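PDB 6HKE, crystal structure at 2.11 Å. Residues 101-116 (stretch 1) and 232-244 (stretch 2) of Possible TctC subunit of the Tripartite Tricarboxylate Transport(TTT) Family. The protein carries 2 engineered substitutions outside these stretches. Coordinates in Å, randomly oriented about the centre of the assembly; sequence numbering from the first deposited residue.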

# COMPACT_ATOMS: atom_id res chain seq x y z
N ASP A 101 -7.24 -3.06 17.56
CA ASP A 101 -5.92 -3.21 18.23
C ASP A 101 -5.03 -1.99 17.93
O ASP A 101 -3.84 -2.03 18.27
CB ASP A 101 -5.31 -4.57 17.89
CG ASP A 101 -6.02 -5.70 18.61
OD1 ASP A 101 -6.32 -5.51 19.81
OD2 ASP A 101 -6.28 -6.74 17.99
N PHE A 102 -5.62 -0.92 17.36
CA PHE A 102 -4.91 0.31 16.93
C PHE A 102 -5.78 1.53 17.16
O PHE A 102 -7.03 1.47 17.03
CB PHE A 102 -4.50 0.25 15.46
CG PHE A 102 -3.57 -0.90 15.18
CD1 PHE A 102 -2.22 -0.82 15.48
CD2 PHE A 102 -4.07 -2.12 14.75
CE1 PHE A 102 -1.38 -1.91 15.29
CE2 PHE A 102 -3.23 -3.20 14.55
CZ PHE A 102 -1.88 -3.09 14.80
N THR A 103 -5.10 2.62 17.51
CA THR A 103 -5.66 3.98 17.49
C THR A 103 -5.20 4.61 16.18
O THR A 103 -4.01 4.91 16.02
CB THR A 103 -5.28 4.76 18.75
OG1 THR A 103 -5.84 4.00 19.81
CG2 THR A 103 -5.82 6.18 18.75
N PRO A 104 -6.13 4.76 15.21
CA PRO A 104 -5.85 5.47 13.97
C PRO A 104 -5.37 6.89 14.29
O PRO A 104 -5.96 7.51 15.12
CB PRO A 104 -7.21 5.50 13.24
CG PRO A 104 -8.20 5.31 14.36
CD PRO A 104 -7.53 4.34 15.30
N VAL A 105 -4.33 7.35 13.62
CA VAL A 105 -3.80 8.73 13.81
C VAL A 105 -4.23 9.57 12.61
O VAL A 105 -4.89 10.62 12.84
CB VAL A 105 -2.27 8.70 14.00
CG1 VAL A 105 -1.64 10.08 14.00
CG2 VAL A 105 -1.93 7.97 15.27
N ALA A 106 -3.89 9.13 11.39
CA ALA A 106 -3.95 9.96 10.17
C ALA A 106 -3.88 9.11 8.89
O ALA A 106 -2.95 8.28 8.77
CB ALA A 106 -2.83 10.95 10.21
N LEU A 107 -4.80 9.36 7.95
CA LEU A 107 -4.59 9.02 6.51
C LEU A 107 -3.37 9.80 6.01
O LEU A 107 -3.33 11.01 6.22
CB LEU A 107 -5.82 9.39 5.70
CG LEU A 107 -5.75 9.06 4.21
CD1 LEU A 107 -5.56 7.56 3.98
CD2 LEU A 107 -7.00 9.55 3.53
N LEU A 108 -2.40 9.10 5.41
CA LEU A 108 -1.16 9.71 4.86
C LEU A 108 -1.33 10.00 3.37
O LEU A 108 -0.90 11.08 2.92
CB LEU A 108 -0.02 8.72 5.05
CG LEU A 108 0.27 8.37 6.50
CD1 LEU A 108 1.52 7.50 6.59
CD2 LEU A 108 0.42 9.65 7.31
N THR A 109 -1.89 9.04 2.64
CA THR A 109 -2.10 9.11 1.19
C THR A 109 -3.06 8.01 0.74
O THR A 109 -3.42 7.11 1.55
CB THR A 109 -0.77 9.01 0.43
OG1 THR A 109 -1.02 9.41 -0.92
CG2 THR A 109 -0.14 7.63 0.46
N GLU A 110 -3.48 8.13 -0.51
CA GLU A 110 -4.33 7.16 -1.24
C GLU A 110 -3.81 7.20 -2.66
O GLU A 110 -3.44 8.29 -3.13
CB GLU A 110 -5.81 7.53 -1.14
CG GLU A 110 -6.75 6.46 -1.66
CD GLU A 110 -8.13 6.46 -1.01
OE1 GLU A 110 -8.52 7.53 -0.45
OE2 GLU A 110 -8.80 5.38 -1.04
N MET A 111 -3.71 6.04 -3.29
CA MET A 111 -3.21 5.94 -4.67
C MET A 111 -3.78 4.69 -5.33
O MET A 111 -4.06 3.69 -4.67
CB MET A 111 -1.68 5.88 -4.63
CG MET A 111 -1.15 4.59 -4.06
SD MET A 111 0.65 4.66 -3.92
CE MET A 111 0.86 5.56 -2.39
N PRO A 112 -3.95 4.72 -6.67
CA PRO A 112 -4.32 3.51 -7.39
C PRO A 112 -3.18 2.48 -7.48
O PRO A 112 -2.00 2.79 -7.26
CB PRO A 112 -4.72 4.03 -8.77
CG PRO A 112 -3.90 5.30 -8.93
CD PRO A 112 -3.83 5.90 -7.54
N VAL A 113 -3.60 1.27 -7.76
CA VAL A 113 -2.78 0.07 -8.03
C VAL A 113 -2.81 -0.17 -9.55
O VAL A 113 -3.90 0.01 -10.17
CB VAL A 113 -3.36 -1.13 -7.27
CG1 VAL A 113 -2.86 -2.46 -7.80
CG2 VAL A 113 -3.08 -1.00 -5.78
N LEU A 114 -1.67 -0.62 -10.08
CA LEU A 114 -1.42 -0.93 -11.50
C LEU A 114 -1.07 -2.40 -11.65
O LEU A 114 -0.29 -2.91 -10.83
CB LEU A 114 -0.24 -0.08 -11.97
CG LEU A 114 -0.57 1.38 -12.22
CD1 LEU A 114 0.70 2.19 -12.41
CD2 LEU A 114 -1.45 1.51 -13.45
N LEU A 115 -1.56 -3.04 -12.71
CA LEU A 115 -1.09 -4.37 -13.14
C LEU A 115 0.14 -4.16 -14.01
O LEU A 115 -0.01 -3.56 -15.06
CB LEU A 115 -2.22 -5.06 -13.90
CG LEU A 115 -1.84 -6.37 -14.57
CD1 LEU A 115 -1.26 -7.34 -13.55
CD2 LEU A 115 -3.03 -6.95 -15.29
N LEU A 116 1.33 -4.54 -13.53
CA LEU A 116 2.61 -4.40 -14.26
C LEU A 116 3.04 -5.77 -14.75
O LEU A 116 2.69 -6.77 -14.12
CB LEU A 116 3.71 -3.87 -13.36
CG LEU A 116 3.40 -2.63 -12.54
CD1 LEU A 116 4.65 -2.23 -11.80
CD2 LEU A 116 2.87 -1.50 -13.42
N GLY A 232 -14.54 -4.91 -12.25
CA GLY A 232 -14.38 -5.39 -10.86
C GLY A 232 -13.00 -5.09 -10.31
O GLY A 232 -12.82 -5.19 -9.09
N PHE A 233 -12.01 -4.82 -11.16
CA PHE A 233 -10.61 -4.64 -10.72
C PHE A 233 -10.38 -3.17 -10.36
O PHE A 233 -9.85 -2.44 -11.19
CB PHE A 233 -9.65 -5.19 -11.78
CG PHE A 233 -8.21 -5.19 -11.33
CD1 PHE A 233 -7.85 -5.82 -10.16
CD2 PHE A 233 -7.24 -4.54 -12.07
CE1 PHE A 233 -6.53 -5.81 -9.74
CE2 PHE A 233 -5.92 -4.54 -11.66
CZ PHE A 233 -5.57 -5.17 -10.49
N GLN A 234 -10.84 -2.76 -9.17
CA GLN A 234 -10.65 -1.40 -8.59
C GLN A 234 -10.08 -1.54 -7.18
O GLN A 234 -10.76 -2.06 -6.31
CB GLN A 234 -11.93 -0.56 -8.52
CG GLN A 234 -12.70 -0.53 -9.83
CD GLN A 234 -13.16 0.85 -10.23
OE1 GLN A 234 -13.51 1.68 -9.38
NE2 GLN A 234 -13.17 1.10 -11.53
N VAL A 235 -8.88 -1.02 -6.98
CA VAL A 235 -8.15 -1.06 -5.69
C VAL A 235 -7.63 0.35 -5.45
O VAL A 235 -6.77 0.84 -6.23
CB VAL A 235 -7.05 -2.14 -5.71
CG1 VAL A 235 -6.31 -2.20 -4.39
CG2 VAL A 235 -7.60 -3.52 -6.05
N GLY A 236 -8.21 1.03 -4.46
CA GLY A 236 -7.70 2.31 -3.93
C GLY A 236 -6.87 2.00 -2.71
O GLY A 236 -7.48 1.58 -1.69
N ALA A 237 -5.55 2.10 -2.84
CA ALA A 237 -4.60 1.74 -1.77
C ALA A 237 -4.40 2.96 -0.88
O ALA A 237 -3.64 3.85 -1.24
CB ALA A 237 -3.30 1.26 -2.36
N TRP A 238 -5.06 2.99 0.27
CA TRP A 238 -4.82 4.01 1.31
C TRP A 238 -3.65 3.54 2.16
O TRP A 238 -3.46 2.30 2.32
CB TRP A 238 -6.09 4.28 2.13
CG TRP A 238 -6.76 3.04 2.64
CD1 TRP A 238 -7.78 2.36 2.04
CD2 TRP A 238 -6.48 2.36 3.87
NE1 TRP A 238 -8.14 1.29 2.82
CE2 TRP A 238 -7.37 1.27 3.95
CE3 TRP A 238 -5.56 2.56 4.91
CZ2 TRP A 238 -7.34 0.36 5.01
CZ3 TRP A 238 -5.57 1.70 5.98
CH2 TRP A 238 -6.44 0.61 6.02
N THR A 239 -2.87 4.49 2.63
CA THR A 239 -1.80 4.24 3.62
C THR A 239 -2.12 5.11 4.84
O THR A 239 -2.52 6.26 4.65
CB THR A 239 -0.44 4.48 2.95
OG1 THR A 239 -0.28 3.37 2.06
CG2 THR A 239 0.71 4.59 3.93
N GLY A 240 -1.93 4.55 6.04
CA GLY A 240 -2.30 5.21 7.29
C GLY A 240 -1.22 5.13 8.35
O GLY A 240 -0.42 4.15 8.35
N LEU A 241 -1.24 6.11 9.25
CA LEU A 241 -0.45 6.14 10.51
C LEU A 241 -1.38 5.74 11.66
O LEU A 241 -2.44 6.36 11.79
CB LEU A 241 0.14 7.55 10.69
CG LEU A 241 1.12 7.70 11.85
CD1 LEU A 241 2.34 6.80 11.67
CD2 LEU A 241 1.53 9.16 11.98
N PHE A 242 -1.01 4.69 12.40
CA PHE A 242 -1.72 4.16 13.59
C PHE A 242 -0.78 4.09 14.80
O PHE A 242 0.44 4.00 14.62
CB PHE A 242 -2.22 2.73 13.33
CG PHE A 242 -3.05 2.54 12.08
CD1 PHE A 242 -2.46 2.58 10.83
CD2 PHE A 242 -4.40 2.28 12.17
CE1 PHE A 242 -3.22 2.38 9.69
CE2 PHE A 242 -5.15 2.06 11.03
CZ PHE A 242 -4.57 2.11 9.79
N ALA A 243 -1.38 4.11 15.99
CA ALA A 243 -0.72 4.01 17.31
C ALA A 243 -1.25 2.77 18.01
O ALA A 243 -2.29 2.24 17.60
CB ALA A 243 -0.97 5.26 18.13
N PRO A 244 -0.56 2.27 19.05
CA PRO A 244 -1.08 1.16 19.84
C PRO A 244 -2.43 1.59 20.41
O PRO A 244 -2.63 2.78 20.59
CB PRO A 244 0.01 0.90 20.89
CG PRO A 244 1.26 1.45 20.24
CD PRO A 244 0.78 2.68 19.50

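Two beta bulges interrupt an otherwise regular antiparallel pairing of the strand of stretch 1 with the strand of stretch 2, each at a place where the first strand spends one residue more than its partner. At the first, V105 is the extra residue: V105 N and A106 N both donate to L241 O, at 2.8 and 3.2 Å, while L241 N returns a nearly straight bond to A106 O (2.8 Å, 178°). The second repeats the pattern around L108. L108 N reaches T239 O at 2.9 Å, T109 N adds a weak bond to the same T239 O at 3.5 Å, and T239 N donates to T109 O at 2.9 Å. At V105 and L108 the backbone leaves the extended form (psi -56° and -45°), and both point CA-to-CB toward the other strand.

Beyond the bulges the ladder is regular. T103 and A243 exchange two bonds, T103 N to A243 O at 2.8 Å and A243 N to T103 O at 2.7 Å; M111 N donates to A237 O at 3.0 Å and A237 N to M111 O at 2.8 Å. P104 and P112 lack an amide hydrogen, but both sit in non-hydrogen-bonded pairs, opposite F242 and G236, where none is required from them. CA-H...O contacts supplement the ladder, such as E110 CA to A237 O at 3.4 Å.

One face of the sheet carries T103, A106, T109 and M111 beside A243, L241, T239 and A237. L241 loses the most area to the other strand, 90 Å²; its CD2 lies 3.9 Å from V105 CG1, and its CB 4.0 Å from L108 CD2, so both bulge residues pack against it. The small A243 leaves its CB 4.1 Å from V105 CG2. T109 and T239 meet through carbon, T109 CG2 to T239 CB at 4.0 Å, while T109 OG1 is hydrogen-bonded elsewhere in the structure. Near the far end V113 CG2 touches V235 CG1 at 3.7 Å and A237 CB at 4.1 Å.

The other face holds P104, L107, E110 and P112 with F242 and W238. F242 CD2 lies 3.9 Å from F102 CB and 4.4 Å from P104 CB, placing its ring among apolar neighbours. L107 directs CD1 to within 3.8 Å of W238 CB, across from G240. Glycine suits that position: a CB on G240 would come 2.9 Å from F242 CE1 and clash. The W238 side chain ends away from the first strand, and E110 OE2 lies at the edge of its ring, near the ring plane; E110 is partly exposed, which suits a carboxylate that makes no hydrogen bond across the contact.

The contact buries 1067 Å², both sides summed. Backbone hydrogen bonds set the register; aliphatic side chains, threonines and M111 make up one face, and F242, W238, L107 and the prolines most of the other. Beyond the last bridge, L115 CB lies 4.4 Å from F233 CE2.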